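Local coordinates for Slr0280 protein (Synechocystis sp., PDB 5H3K) that is of unknown function but carries a NAGPA-type phosphodiester glycosidase domain and may hydrolyse sugar phosphodiesters, at residues Leu171-Phe176 with Ser255-Val260; Ile390-Gly395 with Val477-Asn482; Ile534-Asn539 with Ala570-Asn575. All coordinates share one frame; numbering follows the deposited sequence.

Contact 1 (Leu171-Phe176 with Ser255-Val260); sequences LSQPAF and SPFRLV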
loop_
_atom_site.group_PDB
_atom_site.type_symbol
_atom_site.label_atom_id
_atom_site.label_comp_id
_atom_site.label_asym_id
_atom_site.label_seq_id
_atom_site.Cartn_x
_atom_site.Cartn_y
_atom_site.Cartn_z
ATOM N N LEU A 171 -24.471 18.218 19.168
ATOM C CA LEU A 171 -25.078 16.898 19.289
ATOM C C LEU A 171 -25.636 16.672 20.689
ATOM O O LEU A 171 -25.131 17.237 21.655
ATOM C CB LEU A 171 -24.026 15.828 19.016
ATOM C CG LEU A 171 -23.275 15.951 17.692
ATOM C CD1 LEU A 171 -22.145 14.924 17.638
ATOM C CD2 LEU A 171 -24.257 15.754 16.546
ATOM N N SER A 172 -26.647 15.813 20.805
ATOM C CA SER A 172 -27.215 15.481 22.112
ATOM C C SER A 172 -26.372 14.452 22.868
ATOM O O SER A 172 -26.388 14.406 24.105
ATOM C CB SER A 172 -28.635 14.954 21.959
ATOM O OG SER A 172 -28.635 13.731 21.259
ATOM N N GLN A 173 -25.653 13.616 22.119
ATOM C CA GLN A 173 -24.822 12.553 22.683
ATOM C C GLN A 173 -23.622 12.371 21.761
ATOM O O GLN A 173 -23.654 12.821 20.604
ATOM C CB GLN A 173 -25.598 11.230 22.757
ATOM C CG GLN A 173 -26.857 11.252 23.626
ATOM C CD GLN A 173 -26.538 11.399 25.104
ATOM O OE1 GLN A 173 -25.456 11.013 25.552
ATOM N NE2 GLN A 173 -27.480 11.948 25.869
ATOM N N PRO A 174 -22.564 11.717 22.260
ATOM C CA PRO A 174 -21.453 11.353 21.373
ATOM C C PRO A 174 -21.966 10.516 20.210
ATOM O O PRO A 174 -22.982 9.819 20.345
ATOM C CB PRO A 174 -20.559 10.498 22.271
ATOM C CG PRO A 174 -20.813 11.026 23.653
ATOM C CD PRO A 174 -22.306 11.336 23.661
ATOM N N ALA A 175 -21.278 10.584 19.076
ATOM C CA ALA A 175 -21.725 9.867 17.895
ATOM C C ALA A 175 -20.536 9.357 17.096
ATOM O O ALA A 175 -19.542 10.058 16.945
ATOM C CB ALA A 175 -22.604 10.771 17.027
ATOM N N PHE A 176 -20.634 8.132 16.601
ATOM C CA PHE A 176 -19.613 7.614 15.699
ATOM C C PHE A 176 -19.684 8.367 14.376
ATOM O O PHE A 176 -20.767 8.743 13.924
ATOM C CB PHE A 176 -19.844 6.134 15.461
ATOM C CG PHE A 176 -19.850 5.317 16.718
ATOM C CD1 PHE A 176 -18.860 5.497 17.675
ATOM C CD2 PHE A 176 -20.852 4.391 16.956
ATOM C CE1 PHE A 176 -18.851 4.743 18.845
ATOM C CE2 PHE A 176 -20.852 3.624 18.127
ATOM C CZ PHE A 176 -19.850 3.805 19.069
ATOM N N SER A 255 -19.454 19.775 26.257
ATOM C CA SER A 255 -20.069 20.936 26.920
ATOM C C SER A 255 -20.264 22.144 26.008
ATOM O O SER A 255 -19.643 23.188 26.224
ATOM C CB SER A 255 -19.237 21.341 28.140
ATOM O OG SER A 255 -19.005 20.216 28.971
ATOM N N PRO A 256 -21.118 22.010 24.976
ATOM C CA PRO A 256 -21.899 20.814 24.665
ATOM C C PRO A 256 -21.163 19.909 23.678
ATOM O O PRO A 256 -20.187 20.344 23.048
ATOM C CB PRO A 256 -23.140 21.403 23.997
ATOM C CG PRO A 256 -22.584 22.565 23.219
ATOM C CD PRO A 256 -21.418 23.107 24.038
ATOM N N PHE A 257 -21.617 18.664 23.561
ATOM C CA PHE A 257 -21.071 17.747 22.559
ATOM C C PHE A 257 -21.144 18.415 21.181
ATOM O O PHE A 257 -22.198 18.936 20.794
ATOM C CB PHE A 257 -21.891 16.464 22.514
ATOM C CG PHE A 257 -21.807 15.626 23.765
ATOM C CD1 PHE A 257 -22.963 15.222 24.416
ATOM C CD2 PHE A 257 -20.579 15.211 24.264
ATOM C CE1 PHE A 257 -22.903 14.439 25.557
ATOM C CE2 PHE A 257 -20.511 14.417 25.409
ATOM C CZ PHE A 257 -21.674 14.036 26.057
ATOM N N ARG A 258 -20.032 18.399 20.445
ATOM C CA ARG A 258 -19.975 19.025 19.131
ATOM C C ARG A 258 -19.061 18.243 18.194
ATOM O O ARG A 258 -17.985 17.792 18.595
ATOM C CB ARG A 258 -19.436 20.455 19.253
ATOM C CG ARG A 258 -20.433 21.499 19.767
ATOM C CD ARG A 258 -19.718 22.764 20.208
ATOM N NE ARG A 258 -19.096 22.599 21.523
ATOM C CZ ARG A 258 -18.260 23.470 22.075
ATOM N NH1 ARG A 258 -17.927 24.574 21.421
ATOM N NH2 ARG A 258 -17.749 23.226 23.276
ATOM N N LEU A 259 -19.487 18.073 16.946
ATOM C CA LEU A 259 -18.569 17.613 15.915
ATOM C C LEU A 259 -18.121 18.859 15.169
ATOM O O LEU A 259 -18.946 19.611 14.643
ATOM C CB LEU A 259 -19.235 16.615 14.958
ATOM C CG LEU A 259 -18.272 15.896 14.003
ATOM C CD1 LEU A 259 -17.374 14.929 14.767
ATOM C CD2 LEU A 259 -19.007 15.169 12.884
ATOM N N VAL A 260 -16.814 19.098 15.147
ATOM C CA VAL A 260 -16.271 20.284 14.509
ATOM C C VAL A 260 -15.646 19.904 13.171
ATOM O O VAL A 260 -14.735 19.072 13.117
ATOM C CB VAL A 260 -15.208 20.936 15.403
ATOM C CG1 VAL A 260 -14.674 22.197 14.755
ATOM C CG2 VAL A 260 -15.800 21.255 16.758
HETATM O O HOH W 1 -24.262 18.380 24.779
#
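The chain leaves strand 164-171 at Leu171 and turns into a loop beside the start of the neighbouring strand 258-264, so the two segments meet at one end of a four-stranded antiparallel sheet. A single backbone bond joins them. Leu171 N donates to Phe257 O over 2.9 Å, with a nearly linear N-H (176°), although the donor stands above the carbonyl plane. The reverse link passes through a water, which accepts from Phe257 N and gives a weak bond to Leu171 O.

Beyond this point the loop 172-174 folds over the ring of Phe257. CG of that residue lies anti to its carbonyl carbon (chi1 -66°), which swings the ring under the loop. Pro174 settles on one face in a CH-pi contact, its CD 3.8 Å from the ring centroid of Phe257 and only 16° off the normal, with CG of the same proline nearest CE2. The carbonyl oxygens of Leu171 and Ser172 stand instead near the ring plane; Ser172 O comes within 3.5 Å of Phe257 CD1, which would set the weakly positive ring edge against a carbonyl.

Ser172 is tied away from this contact, since its OG accepts from Gln152 N, and Trp106 and Phe107 pack on Pro174. Leu171 CD1 lies 4.3 Å from Leu259 CB, and Leu259 also packs on Val188 and Ile190 of strand 185-190. Just before Phe257, a cis peptide bond precedes Pro256, whose carbonyl is held from within its own segment: Arg258 NE donates to Pro256 O at 2.9 Å, in the guanidinium plane.

Contact 2 (Ile390-Gly395 with Val477-Asn482); sequences ITTGSG and VGTTLN
One threonine hydroxyl organises the turn at the end of this antiparallel strand pair. Thr392 carries OG1 in the crowded position between its backbone N and carbonyl carbon (chi1 74°), where it accepts from Ser394 N at 3.2 Å and, more weakly, from Gly395 N. The first bond defines an ST turn, superposed on a type I beta turn from Thr392 to Gly395 in which Gly395 N also donates to Thr392 O.

The same torsion turns CG2 of Thr392 anti to its carbonyl carbon and presents the methyl to the other segment. It meets Leu481 CD2 at 3.7 Å, while CB of Thr392 receives Thr479 CG2 at 3.6 Å. Leu481 CD2 also touches Ile390 CG2, so one leucine methyl bridges two side chains of strand 379-392. Ile463 of strand 460-466 packs on both Ile390 and Leu481, tying this side to the mixed sheet, and the loop residue Leu475 packs on both Thr392 and Leu481. The hydroxyl of Thr479 is engaged elsewhere, by Ala476 O.

Thr391 and Asn482 form a hydrogen-bonded antiparallel pair. Thr391 N reaches Asn482 O at 2.8 Å and Asn482 N returns to Thr391 O over the same length, both nearly straight and in the carbonyl planes. The touching parts, 390-393 and 479-482, run 130° apart rather than strictly antiparallel. Opposite the leucine side, the polar ends of the paired residues share a water, which lies 2.9 Å from Thr391 OG1 and 2.7 Å from Asn482 OD1.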
loop_
_atom_site.group_PDB
_atom_site.type_symbol
_atom_site.label_atom_id
_atom_site.label_comp_id
_atom_site.label_asym_id
_atom_site.label_seq_id
_atom_site.Cartn_x
_atom_site.Cartn_y
_atom_site.Cartn_z
ATOM N N ILE A 390 20.704 -19.789 -21.087
ATOM C CA ILE A 390 20.128 -21.097 -21.339
ATOM C C ILE A 390 21.161 -21.902 -22.117
ATOM O O ILE A 390 21.572 -21.487 -23.200
ATOM C CB ILE A 390 18.855 -20.987 -22.182
ATOM C CG1 ILE A 390 17.841 -20.056 -21.510
ATOM C CG2 ILE A 390 18.245 -22.375 -22.432
ATOM C CD1 ILE A 390 16.540 -19.904 -22.301
ATOM N N THR A 391 21.577 -23.035 -21.549
ATOM C CA THR A 391 22.609 -23.888 -22.138
ATOM C C THR A 391 21.990 -25.229 -22.526
ATOM O O THR A 391 21.362 -25.890 -21.697
ATOM C CB THR A 391 23.766 -24.138 -21.147
ATOM O OG1 THR A 391 24.397 -22.896 -20.823
ATOM C CG2 THR A 391 24.816 -25.077 -21.752
ATOM N N THR A 392 22.159 -25.617 -23.785
ATOM C CA THR A 392 21.577 -26.859 -24.301
ATOM C C THR A 392 22.488 -28.057 -24.061
ATOM O O THR A 392 23.621 -27.915 -23.591
ATOM C CB THR A 392 21.329 -26.797 -25.812
ATOM O OG1 THR A 392 22.585 -26.906 -26.494
ATOM C CG2 THR A 392 20.635 -25.504 -26.218
ATOM N N GLY A 393 21.992 -29.241 -24.417
ATOM C CA GLY A 393 22.735 -30.470 -24.214
ATOM C C GLY A 393 23.937 -30.613 -25.128
ATOM O O GLY A 393 24.716 -31.564 -24.994
ATOM N N SER A 394 24.095 -29.689 -26.066
ATOM C CA SER A 394 25.296 -29.692 -26.901
ATOM C C SER A 394 26.303 -28.667 -26.383
ATOM O O SER A 394 27.486 -28.712 -26.722
ATOM C CB SER A 394 24.960 -29.402 -28.363
ATOM O OG SER A 394 24.540 -28.062 -28.537
ATOM N N GLY A 395 25.830 -27.737 -25.559
ATOM C CA GLY A 395 26.705 -26.715 -25.015
ATOM C C GLY A 395 26.433 -25.327 -25.564
ATOM O O GLY A 395 26.994 -24.348 -25.062
ATOM N N VAL A 477 13.167 -30.573 -30.466
ATOM C CA VAL A 477 12.424 -31.427 -29.529
ATOM C C VAL A 477 13.350 -32.522 -28.978
ATOM O O VAL A 477 14.030 -33.228 -29.743
ATOM C CB VAL A 477 11.168 -32.049 -30.208
ATOM C CG1 VAL A 477 10.478 -33.060 -29.289
ATOM C CG2 VAL A 477 10.192 -30.950 -30.632
ATOM N N GLY A 478 13.414 -32.630 -27.654
ATOM C CA GLY A 478 14.290 -33.600 -27.018
ATOM C C GLY A 478 15.537 -32.990 -26.415
ATOM O O GLY A 478 16.207 -33.626 -25.590
ATOM N N THR A 479 15.864 -31.760 -26.819
ATOM C CA THR A 479 17.052 -31.083 -26.286
ATOM C C THR A 479 16.927 -30.841 -24.774
ATOM O O THR A 479 15.868 -30.413 -24.282
ATOM C CB THR A 479 17.312 -29.736 -27.012
ATOM O OG1 THR A 479 17.371 -29.969 -28.424
ATOM C CG2 THR A 479 18.632 -29.117 -26.564
ATOM N N THR A 480 18.004 -31.128 -24.046
ATOM C CA THR A 480 18.079 -30.884 -22.603
ATOM C C THR A 480 18.572 -29.453 -22.348
ATOM O O THR A 480 19.449 -28.973 -23.060
ATOM C CB THR A 480 19.018 -31.914 -21.933
ATOM O OG1 THR A 480 18.371 -33.196 -21.920
ATOM C CG2 THR A 480 19.334 -31.526 -20.498
ATOM N N LEU A 481 17.998 -28.764 -21.354
ATOM C CA LEU A 481 18.353 -27.364 -21.096
ATOM C C LEU A 481 18.705 -27.116 -19.639
ATOM O O LEU A 481 18.093 -27.683 -18.728
ATOM C CB LEU A 481 17.213 -26.414 -21.492
ATOM C CG LEU A 481 16.696 -26.419 -22.926
ATOM C CD1 LEU A 481 15.482 -25.506 -23.040
ATOM C CD2 LEU A 481 17.777 -25.971 -23.892
ATOM N N ASN A 482 19.704 -26.270 -19.427
ATOM C CA ASN A 482 19.969 -25.714 -18.112
ATOM C C ASN A 482 19.799 -24.203 -18.167
ATOM O O ASN A 482 20.242 -23.563 -19.115
ATOM C CB ASN A 482 21.385 -26.060 -17.646
ATOM C CG ASN A 482 21.816 -25.242 -16.446
ATOM O OD1 ASN A 482 22.577 -24.281 -16.577
ATOM N ND2 ASN A 482 21.314 -25.608 -15.265
HETATM O O HOH W 2 22.949 -22.274 -18.361
#

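Contact 3 (Ile534-Asn539 with Ala570-Asn575); sequences IAVDRN and AVNALN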
loop_
_atom_site.group_PDB
_atom_site.type_symbol
_atom_site.label_atom_id
_atom_site.label_comp_id
_atom_site.label_asym_id
_atom_site.label_seq_id
_atom_site.Cartn_x
_atom_site.Cartn_y
_atom_site.Cartn_z
ATOM N N ILE A 534 10.291 3.701 -0.974
ATOM C CA ILE A 534 10.876 2.927 0.108
ATOM C C ILE A 534 12.314 3.393 0.286
ATOM O O ILE A 534 13.053 3.559 -0.698
ATOM C CB ILE A 534 10.796 1.395 -0.114
ATOM C CG1 ILE A 534 11.446 0.661 1.066
ATOM C CG2 ILE A 534 11.429 0.985 -1.457
ATOM C CD1 ILE A 534 11.067 -0.792 1.136
ATOM N N ALA A 535 12.709 3.623 1.533
ATOM C CA ALA A 535 14.026 4.160 1.813
ATOM C C ALA A 535 14.607 3.519 3.055
ATOM O O ALA A 535 13.890 2.862 3.832
ATOM C CB ALA A 535 13.946 5.676 1.989
ATOM N N VAL A 536 15.911 3.681 3.234
ATOM C CA VAL A 536 16.520 3.331 4.515
ATOM C C VAL A 536 17.247 4.544 5.088
ATOM O O VAL A 536 17.860 5.313 4.341
ATOM C CB VAL A 536 17.466 2.109 4.410
ATOM C CG1 VAL A 536 16.718 0.897 3.871
ATOM C CG2 VAL A 536 18.649 2.425 3.514
ATOM N N ASP A 537 17.159 4.720 6.406
ATOM C CA ASP A 537 17.846 5.827 7.095
ATOM C C ASP A 537 19.240 5.440 7.612
ATOM O O ASP A 537 19.748 4.370 7.284
ATOM C CB ASP A 537 16.982 6.408 8.227
ATOM C CG ASP A 537 16.747 5.425 9.386
ATOM O OD1 ASP A 537 17.516 4.451 9.590
ATOM O OD2 ASP A 537 15.769 5.649 10.127
ATOM N N ARG A 538 19.830 6.320 8.424
ATOM C CA ARG A 538 21.166 6.133 8.999
ATOM C C ARG A 538 21.278 4.867 9.847
ATOM O O ARG A 538 22.341 4.242 9.915
ATOM C CB ARG A 538 21.512 7.337 9.880
ATOM C CG ARG A 538 20.928 8.663 9.390
ATOM C CD ARG A 538 21.856 9.348 8.395
ATOM N NE ARG A 538 21.220 10.498 7.759
ATOM C CZ ARG A 538 21.784 11.234 6.804
ATOM N NH1 ARG A 538 23.008 10.943 6.369
ATOM N NH2 ARG A 538 21.124 12.263 6.280
ATOM N N ASN A 539 20.176 4.501 10.495
ATOM C CA ASN A 539 20.153 3.381 11.424
ATOM C C ASN A 539 19.841 2.071 10.717
ATOM O O ASN A 539 19.825 0.999 11.334
ATOM C CB ASN A 539 19.118 3.640 12.513
ATOM C CG ASN A 539 19.202 5.051 13.074
ATOM O OD1 ASN A 539 18.215 5.797 13.073
ATOM N ND2 ASN A 539 20.388 5.427 13.554
ATOM N N ALA A 570 16.639 10.010 4.507
ATOM C CA ALA A 570 16.942 8.851 3.671
ATOM C C ALA A 570 18.408 8.846 3.241
ATOM O O ALA A 570 18.901 9.845 2.727
ATOM C CB ALA A 570 16.035 8.826 2.449
ATOM N N VAL A 571 19.103 7.727 3.443
ATOM C CA VAL A 571 20.446 7.569 2.869
ATOM C C VAL A 571 20.414 6.810 1.542
ATOM O O VAL A 571 21.271 7.012 0.692
ATOM C CB VAL A 571 21.429 6.896 3.850
ATOM C CG1 VAL A 571 21.472 7.670 5.148
ATOM C CG2 VAL A 571 21.033 5.470 4.122
ATOM N N ASN A 572 19.433 5.923 1.381
ATOM C CA ASN A 572 19.150 5.291 0.092
ATOM C C ASN A 572 17.640 5.405 -0.089
ATOM O O ASN A 572 16.920 5.255 0.888
ATOM C CB ASN A 572 19.537 3.803 0.111
ATOM C CG ASN A 572 21.035 3.573 0.259
ATOM O OD1 ASN A 572 21.845 4.184 -0.432
ATOM N ND2 ASN A 572 21.401 2.666 1.150
ATOM N N ALA A 573 17.160 5.681 -1.304
ATOM C CA ALA A 573 15.736 5.862 -1.549
ATOM C C ALA A 573 15.374 5.445 -2.964
ATOM O O ALA A 573 16.068 5.804 -3.918
ATOM C CB ALA A 573 15.329 7.335 -1.310
ATOM N N LEU A 574 14.283 4.692 -3.083
ATOM C CA LEU A 574 13.772 4.210 -4.358
ATOM C C LEU A 574 12.374 4.759 -4.561
ATOM O O LEU A 574 11.490 4.580 -3.703
ATOM C CB LEU A 574 13.723 2.673 -4.356
ATOM C CG LEU A 574 13.010 2.002 -5.530
ATOM C CD1 LEU A 574 13.803 2.234 -6.799
ATOM C CD2 LEU A 574 12.881 0.499 -5.227
ATOM N N ASN A 575 12.171 5.435 -5.687
ATOM C CA ASN A 575 10.842 5.866 -6.089
ATOM C C ASN A 575 10.020 4.645 -6.458
ATOM O O ASN A 575 10.490 3.784 -7.205
ATOM C CB ASN A 575 10.903 6.823 -7.276
ATOM C CG ASN A 575 9.544 7.421 -7.601
ATOM O OD1 ASN A 575 8.936 8.113 -6.763
ATOM N ND2 ASN A 575 9.034 7.131 -8.802
#
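Side chains of the antiparallel strands 531-536 and 572-576 stand on two faces of a central sheet, and a classic beta bulge at Val571 and Asn572 alters their pairing at one end. On the face that carries Ile534, Val536, Asn572 and Leu574, Val536 and Asn572 lie side by side and point the same way. CG2 of Val536, in the crowded position between the backbone N and carbonyl carbon, touches the amide ND2 of Asn572 at 3.6 Å. The oxygen of that amide is satisfied elsewhere, as OD1 accepts from Gln508 N. Ile534 crosses Leu574 obliquely, with CG2 resting against Leu574 CB, while Phe381 covers both Val536 and Asn572.

Ala535 and Ala573 share the opposite face as a non-hydrogen-bonded pair, and their small side chains are consistent with the short 4.1 Å between their CA atoms. Ala570 packs beside Ala535: Ala535 CB lies 3.8 Å from Ala570 CB and 3.9 Å from Ala573 CB, and Leu565 of helix 558-567 packs over Ala570 and Ala573.

Backbone bonds run both ways between Ile534 and Leu574, and Val536 N donates to Asn572 O. The extra residue of the bulge lets Val536 O take two donors, Val571 N at 2.9 Å and, weakly, Asn572 N at 3.4 Å. It also directs Val571 toward the departing segment, with CG2 close to the carbonyls of Val536 and Asp537.

There Arg538, bent at chi2 (-88°), brings its flat end across the valine, so that Val571 CG1 lies over one guanidinium face. Asp537 OD1 closes an Asx turn onto Asn539 N and also accepts from Asn541 N. Nearest in the arginine-valine pair are Arg538 CD and Val571 CG1, 3.7 Å apart.

How the contacts relate
The three contacts belong to three different beta-sheets and do not touch. Contacts 1 and 2 lie on opposite sides of the chain's centre, about 75 Å apart between centres, and each is partly buried; contact 3, about 43 Å from either between centres, is the buried one. Contacts 2 and 3 share strand 379-392: contact 2 pairs its end, and its Phe381 lies against Val536 and Asn572 of contact 3. Chemistry follows place. Contact 3 has the fullest strand pairing, with polar turns left to its end. At the peripheral sites pairing is short and water takes part: contact 1 relies on an aromatic ring beneath a loop, contact 2 on threonine methyls and hydroxyls.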